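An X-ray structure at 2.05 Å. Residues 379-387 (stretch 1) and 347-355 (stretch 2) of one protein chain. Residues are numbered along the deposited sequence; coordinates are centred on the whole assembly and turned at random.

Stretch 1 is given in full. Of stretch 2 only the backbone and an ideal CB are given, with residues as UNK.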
# COMPACT_ATOMS: atom_id res chain seq x y z
N ASN A 379 6.28 -7.42 15.65
CA ASN A 379 6.36 -6.38 16.65
C ASN A 379 6.83 -5.10 15.99
O ASN A 379 7.73 -5.13 15.11
CB ASN A 379 7.30 -6.74 17.76
CG ASN A 379 6.71 -7.78 18.68
OD1 ASN A 379 6.03 -7.46 19.63
ND2 ASN A 379 6.91 -9.08 18.33
N GLN A 380 6.20 -4.00 16.37
CA GLN A 380 6.68 -2.71 15.97
C GLN A 380 6.67 -1.77 17.13
O GLN A 380 5.72 -1.69 17.85
CB GLN A 380 5.84 -2.13 14.80
CG GLN A 380 6.30 -0.72 14.44
CD GLN A 380 5.68 -0.26 13.13
OE1 GLN A 380 6.03 -0.70 12.04
NE2 GLN A 380 4.72 0.60 13.23
N VAL A 381 7.77 -1.09 17.33
CA VAL A 381 7.82 0.05 18.19
C VAL A 381 8.04 1.30 17.33
O VAL A 381 8.90 1.33 16.40
CB VAL A 381 8.96 -0.06 19.18
CG1 VAL A 381 9.12 1.25 19.96
CG2 VAL A 381 8.72 -1.21 20.14
N LYS A 382 7.29 2.31 17.68
CA LYS A 382 7.36 3.57 16.97
C LYS A 382 7.44 4.72 17.94
O LYS A 382 6.70 4.72 18.96
CB LYS A 382 6.13 3.72 16.06
CG LYS A 382 6.23 5.04 15.28
CD LYS A 382 5.29 5.16 14.07
CE LYS A 382 5.82 6.33 13.27
NZ LYS A 382 5.05 6.50 12.03
N TYR A 383 8.32 5.69 17.68
CA TYR A 383 8.39 6.94 18.43
C TYR A 383 8.22 8.13 17.47
O TYR A 383 8.98 8.23 16.47
CB TYR A 383 9.77 7.06 19.13
CG TYR A 383 9.88 8.30 19.83
CD1 TYR A 383 9.00 8.59 20.90
CD2 TYR A 383 10.78 9.27 19.45
CE1 TYR A 383 9.04 9.82 21.53
CE2 TYR A 383 10.83 10.48 20.11
CZ TYR A 383 9.95 10.75 21.12
OH TYR A 383 10.04 11.97 21.78
N THR A 384 7.32 9.07 17.80
CA THR A 384 7.13 10.31 17.05
C THR A 384 7.43 11.44 17.96
O THR A 384 6.95 11.43 19.09
CB THR A 384 5.68 10.39 16.52
OG1 THR A 384 5.51 9.24 15.73
CG2 THR A 384 5.43 11.54 15.57
N VAL A 385 8.23 12.40 17.50
CA VAL A 385 8.62 13.53 18.27
C VAL A 385 7.38 14.40 18.41
O VAL A 385 6.69 14.64 17.43
CB VAL A 385 9.80 14.32 17.58
CG1 VAL A 385 10.14 15.60 18.34
CG2 VAL A 385 11.06 13.47 17.49
N GLN A 386 7.12 14.86 19.61
CA GLN A 386 5.88 15.59 19.97
C GLN A 386 6.04 17.09 19.89
O GLN A 386 5.12 17.77 19.55
CB GLN A 386 5.35 15.18 21.39
CG GLN A 386 4.87 13.70 21.47
CD GLN A 386 3.94 13.31 20.34
OE1 GLN A 386 2.92 13.94 20.14
NE2 GLN A 386 4.29 12.27 19.60
N SER A 387 7.18 17.64 20.19
CA SER A 387 7.35 19.10 20.00
C SER A 387 8.78 19.50 19.65
O SER A 387 9.62 18.65 19.47
CB SER A 387 6.86 19.76 21.24
OG SER A 387 7.58 19.25 22.32
N UNK A 347 3.83 7.05 30.27
CA UNK A 347 5.29 6.72 30.29
C UNK A 347 6.18 7.56 29.34
O UNK A 347 7.29 7.90 29.68
CB UNK A 347 5.47 5.24 29.93
N UNK A 348 5.69 7.84 28.14
CA UNK A 348 6.47 8.55 27.09
C UNK A 348 5.55 8.99 25.92
O UNK A 348 5.14 8.16 25.12
CB UNK A 348 7.59 7.65 26.56
N UNK A 349 5.21 10.29 25.84
CA UNK A 349 4.30 10.66 24.76
C UNK A 349 4.97 10.42 23.41
O UNK A 349 6.23 10.53 23.25
CB UNK A 349 3.87 12.12 24.89
N UNK A 350 4.13 9.98 22.48
CA UNK A 350 4.53 9.56 21.19
C UNK A 350 5.21 8.23 21.02
O UNK A 350 5.60 7.95 19.88
CB UNK A 350 5.46 10.64 20.63
N UNK A 351 5.36 7.41 22.08
CA UNK A 351 5.88 6.03 21.94
C UNK A 351 4.71 5.06 21.89
O UNK A 351 3.83 5.15 22.73
CB UNK A 351 6.82 5.67 23.09
N UNK A 352 4.68 4.18 20.86
CA UNK A 352 3.62 3.18 20.64
C UNK A 352 4.23 1.82 20.36
O UNK A 352 5.30 1.71 19.71
CB UNK A 352 2.71 3.59 19.48
N UNK A 353 3.52 0.77 20.76
CA UNK A 353 3.99 -0.62 20.52
C UNK A 353 2.80 -1.42 19.98
O UNK A 353 1.68 -1.32 20.54
CB UNK A 353 4.55 -1.26 21.79
N UNK A 354 3.05 -2.18 18.93
CA UNK A 354 2.08 -3.06 18.32
C UNK A 354 2.69 -4.45 18.30
O UNK A 354 3.91 -4.62 17.94
CB UNK A 354 1.69 -2.59 16.92
N UNK A 355 1.92 -5.43 18.78
CA UNK A 355 2.37 -6.84 18.65
C UNK A 355 1.18 -7.57 18.02
O UNK A 355 0.02 -7.25 18.32
CB UNK A 355 2.78 -7.46 19.99

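Residues 351-355 form a strand antiparallel to 379-384, and the side chains of paired residues alternate between the two faces of the sheet. Position 347 lies beyond the reach of stretch 1, which therefore sets no preference; it is Val347. At 348 the ideal CB has no neighbor within 5.5 Å and points sideways, so many residues would do, though a long apolar chain could reach the ring of Tyr383. Leu348 does so, CD2 lying 4.1 Å from Tyr383 CE1.

Position 349 has phi -64° and psi 143°, and its CB lies 3.9 Å from Gln386 CG. Proline fits these angles, as would other small or apolar residues. Pro349 is the second residue of a type II turn from 348 to 351, and its CB packs 4.0 Å from Gln386 CG.

Position 350 is the most restrictive. Its phi is +75°, and an ideal CB would lie 2.3 Å from both Gln386 NE2 and Thr384 O, a clash with each. Glycine is the clear choice. Gly350 lets Gln386 NE2 approach its CA to 3.2 Å while that amide donates to Thr384 O (2.8 Å), and its own O accepts from Thr384 N at 2.9 Å.

At 351 the CB shares a face with Tyr383 and Val381, inviting an aliphatic or aromatic chain. Leu351 extends CD1 to 3.6 Å from Val381 CG1, and its CB lies 4.2 Å from Tyr383 CD1.

Position 352 pairs with Lys382 on the other face. The backbone supplies both hydrogen bonds, 352 N to Lys382 O (2.8 Å) and Lys382 N to 352 O (2.9 Å), so the side chain is loosely specified; polar or beta-branched residues would suit. It is Asn352, with chi1 in m.

Position 353 returns to the face of Val381, and its ideal CB lies 4.5 Å from Val381 CG2, while Asn379 OD1 offers an acceptor farther along. A large apolar residue with a donor could use both. Trp353 places CD1 4.0 Å from Val381 CG2 and donates from NE1 to Asn379 OD1 at 3.1 Å, with that oxygen at the ring edge.

Position 354 pairs with Gln380 through 354 N to Gln380 O (2.9 Å) and Gln380 N to 354 O (2.8 Å). Beta-branched or polar residues suit this extended backbone; Thr354 has its OG1 hydrogen-bonded elsewhere in the structure.

At 355 the ideal CB sits a tight 3.3 Å from Asn379 OD1, favoring a compact donor such as serine or threonine. Thr355 OG1 donates to Asn379 OD1 at 2.7 Å, so this oxygen serves two donors.

Stretch 2 347-355: VLPGLNWTT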
# COMPACT_ATOMS: atom_id res chain seq x y z
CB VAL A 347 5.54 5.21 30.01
CG1 VAL A 347 7.01 4.89 29.77
CG2 VAL A 347 5.03 4.40 31.19
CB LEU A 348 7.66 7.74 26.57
CG LEU A 348 8.56 8.58 25.61
CD1 LEU A 348 9.15 9.85 26.25
CD2 LEU A 348 9.68 7.75 25.01
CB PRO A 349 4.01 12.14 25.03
CG PRO A 349 4.34 12.37 26.44
CD PRO A 349 5.46 11.42 26.77
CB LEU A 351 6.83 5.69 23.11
CG LEU A 351 7.43 4.29 23.11
CD1 LEU A 351 8.44 4.15 22.02
CD2 LEU A 351 8.14 3.98 24.42
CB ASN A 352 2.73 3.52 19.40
CG ASN A 352 1.98 4.82 19.55
OD1 ASN A 352 2.01 5.66 18.66
ND2 ASN A 352 1.27 4.99 20.65
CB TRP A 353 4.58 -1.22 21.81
CG TRP A 353 4.82 -2.72 21.75
CD1 TRP A 353 5.48 -3.40 20.76
CD2 TRP A 353 4.42 -3.72 22.71
NE1 TRP A 353 5.52 -4.72 21.04
CE2 TRP A 353 4.89 -4.96 22.23
CE3 TRP A 353 3.76 -3.68 23.95
CZ2 TRP A 353 4.65 -6.20 22.90
CZ3 TRP A 353 3.50 -4.93 24.63
CH2 TRP A 353 3.95 -6.15 24.09
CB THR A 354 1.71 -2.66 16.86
OG1 THR A 354 0.86 -1.56 16.93
CG2 THR A 354 0.83 -3.78 16.19
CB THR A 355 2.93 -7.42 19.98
OG1 THR A 355 3.58 -8.67 19.73
CG2 THR A 355 1.85 -7.70 20.98
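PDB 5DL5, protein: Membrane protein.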